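Local coordinates for protein latent form of PPO4 Tyrosinase (Agaricus bisporus var. bisporus H97, PDB 4OUA) that uses a pair of copper ions to hydroxylate monophenols and oxidise the resulting o-diphenols to o-quinones, the initial step of melanin synthesis, at residues S82-P87 and F232-E237. Numbering follows the deposited sequence.
Sequences SQVLFP and FSNHGE. With NA (sodium ion), chain K.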
loop_
_atom_site.group_PDB
_atom_site.type_symbol
_atom_site.label_atom_id
_atom_site.label_comp_id
_atom_site.label_asym_id
_atom_site.label_seq_id
_atom_site.Cartn_x
_atom_site.Cartn_y
_atom_site.Cartn_z
ATOM N N SER B 82 -9.758 6.564 2.855
ATOM C CA SER B 82 -10.965 6.062 3.508
ATOM C C SER B 82 -12.213 6.306 2.662
ATOM O O SER B 82 -13.294 6.544 3.198
ATOM C CB SER B 82 -11.139 6.704 4.887
ATOM O OG SER B 82 -9.993 6.500 5.695
ATOM N N GLN B 83 -12.061 6.241 1.344
ATOM C CA GLN B 83 -13.185 6.454 0.438
ATOM C C GLN B 83 -12.997 5.710 -0.882
ATOM O O GLN B 83 -11.983 5.043 -1.089
ATOM C CB GLN B 83 -13.381 7.947 0.184
ATOM C CG GLN B 83 -12.205 8.618 -0.495
ATOM C CD GLN B 83 -12.222 10.120 -0.316
ATOM O OE1 GLN B 83 -12.259 10.619 0.809
ATOM N NE2 GLN B 83 -12.206 10.850 -1.424
ATOM N N VAL B 84 -13.975 5.831 -1.775
ATOM C CA VAL B 84 -13.983 5.061 -3.018
ATOM C C VAL B 84 -12.991 5.571 -4.064
ATOM O O VAL B 84 -12.619 4.836 -4.981
ATOM C CB VAL B 84 -15.389 5.045 -3.652
ATOM C CG1 VAL B 84 -16.343 4.228 -2.801
ATOM C CG2 VAL B 84 -15.906 6.464 -3.837
ATOM N N LEU B 85 -12.563 6.823 -3.931
ATOM C CA LEU B 85 -11.656 7.419 -4.910
ATOM C C LEU B 85 -10.189 7.131 -4.603
ATOM O O LEU B 85 -9.303 7.584 -5.326
ATOM C CB LEU B 85 -11.871 8.932 -4.987
ATOM C CG LEU B 85 -13.222 9.429 -5.498
ATOM C CD1 LEU B 85 -13.205 10.945 -5.613
ATOM C CD2 LEU B 85 -13.576 8.782 -6.830
ATOM N N PHE B 86 -9.940 6.381 -3.533
ATOM C CA PHE B 86 -8.577 6.087 -3.094
ATOM C C PHE B 86 -7.715 5.460 -4.188
ATOM O O PHE B 86 -6.640 5.972 -4.498
ATOM C CB PHE B 86 -8.594 5.165 -1.872
ATOM C CG PHE B 86 -7.231 4.652 -1.482
ATOM C CD1 PHE B 86 -6.370 5.434 -0.729
ATOM C CD2 PHE B 86 -6.813 3.390 -1.871
ATOM C CE1 PHE B 86 -5.117 4.966 -0.373
ATOM C CE2 PHE B 86 -5.562 2.918 -1.518
ATOM C CZ PHE B 86 -4.714 3.707 -0.767
ATOM N N PRO B 87 -8.179 4.344 -4.773
ATOM C CA PRO B 87 -7.381 3.638 -5.781
ATOM C C PRO B 87 -7.092 4.483 -7.019
ATOM O O PRO B 87 -5.961 4.491 -7.501
ATOM C CB PRO B 87 -8.257 2.432 -6.143
ATOM C CG PRO B 87 -9.184 2.267 -4.993
ATOM C CD PRO B 87 -9.448 3.651 -4.497
ATOM N N PHE B 232 -12.887 -3.380 -1.501
ATOM C CA PHE B 232 -11.541 -3.386 -2.065
ATOM C C PHE B 232 -10.869 -2.016 -2.026
ATOM O O PHE B 232 -9.646 -1.920 -1.929
ATOM C CB PHE B 232 -11.583 -3.894 -3.510
ATOM C CG PHE B 232 -10.297 -3.692 -4.263
ATOM C CD1 PHE B 232 -9.272 -4.617 -4.172
ATOM C CD2 PHE B 232 -10.114 -2.576 -5.065
ATOM C CE1 PHE B 232 -8.089 -4.432 -4.862
ATOM C CE2 PHE B 232 -8.934 -2.388 -5.758
ATOM C CZ PHE B 232 -7.921 -3.317 -5.658
ATOM N N SER B 233 -11.669 -0.957 -2.093
ATOM C CA SER B 233 -11.127 0.382 -2.289
ATOM C C SER B 233 -10.648 1.071 -1.011
ATOM O O SER B 233 -9.591 1.699 -1.015
ATOM C CB SER B 233 -12.166 1.271 -2.978
ATOM O OG SER B 233 -13.206 1.623 -2.083
ATOM N N ASN B 234 -11.405 0.968 0.078
ATOM C CA ASN B 234 -11.112 1.797 1.249
ATOM C C ASN B 234 -11.200 1.123 2.625
ATOM O O ASN B 234 -11.425 -0.084 2.735
ATOM C CB ASN B 234 -12.039 3.015 1.241
ATOM C CG ASN B 234 -13.510 2.632 1.174
ATOM O OD1 ASN B 234 -14.167 2.469 2.203
ATOM N ND2 ASN B 234 -14.031 2.488 -0.040
ATOM N N HIS B 235 -11.023 1.936 3.667
ATOM C CA HIS B 235 -10.998 1.476 5.056
ATOM C C HIS B 235 -12.351 1.000 5.570
ATOM O O HIS B 235 -12.413 0.092 6.400
ATOM C CB HIS B 235 -10.499 2.593 5.976
ATOM C CG HIS B 235 -9.025 2.843 5.902
ATOM N ND1 HIS B 235 -8.464 4.063 6.199
ATOM C CD2 HIS B 235 -7.996 2.022 5.583
ATOM C CE1 HIS B 235 -7.154 3.994 6.058
ATOM N NE2 HIS B 235 -6.843 2.762 5.684
ATOM N N GLY B 236 -13.418 1.636 5.089
ATOM C CA GLY B 236 -14.772 1.425 5.583
ATOM C C GLY B 236 -15.125 0.039 6.089
ATOM O O GLY B 236 -14.842 -0.963 5.431
ATOM N N GLU B 237 -15.744 -0.017 7.265
ATOM C CA GLU B 237 -16.159 -1.286 7.852
ATOM C C GLU B 237 -17.345 -1.875 7.096
ATOM O O GLU B 237 -18.347 -2.256 7.701
ATOM C CB GLU B 237 -16.512 -1.109 9.331
HETATM NA NA NA K . -14.461 -0.777 2.881
#
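With OG anti to its own carbonyl carbon (chi1 -56°), Ser82 meets His235, whose CG takes the same setting (chi1 -75°), and the hydroxyl reaches the imidazole at its edge, near the ring plane. The hydrogen bond between Ser82 OG and His235 ND1 is 2.9 Å long, and either partner could donate. Lys420 also bonds this hydroxyl, so the oxygen is shared between the imidazole and an ammonium group.

Asn234 lies against the backbone that follows Ser82. Its CB sits 3.6 Å from Ser82 C, and its amide stands alongside Val84, the two side chains pointing the same way, with ND2 4.0 Å from Val84 CG1. Within its own segment, the side-chain oxygen OD1 of Asn234 accepts a weak hydrogen bond from Gly236 N, 3.1 Å long, the i to i+2 pattern of an Asx turn. Replacing Asn234 with an alanine would probably leave Gly236 N without this acceptor and open a gap beside Val84 CG1.

Further along, Pro87 packs its ring on Ser233, CG to CB 3.7 Å, while the Phe86 ring meets the Ser233 carbonyl obliquely, CD2 to O 3.4 Å. Beyond the bend, Gly236 O binds a sodium ion at 2.6 Å, which Glu230 O also ligates.

The buried contact thus joins the type I turn from Gln83 to Phe86, leading into helix 86-109, to the short helix 229-233 and the loop that follows it. Helix 86-109 carries His90, a copper ligand, and the Phe86 ring meets His90 of one copper and, edge-to-face, His250 of the other, placing the arrangement beside the dicopper centre in the central domain of tyrosinases.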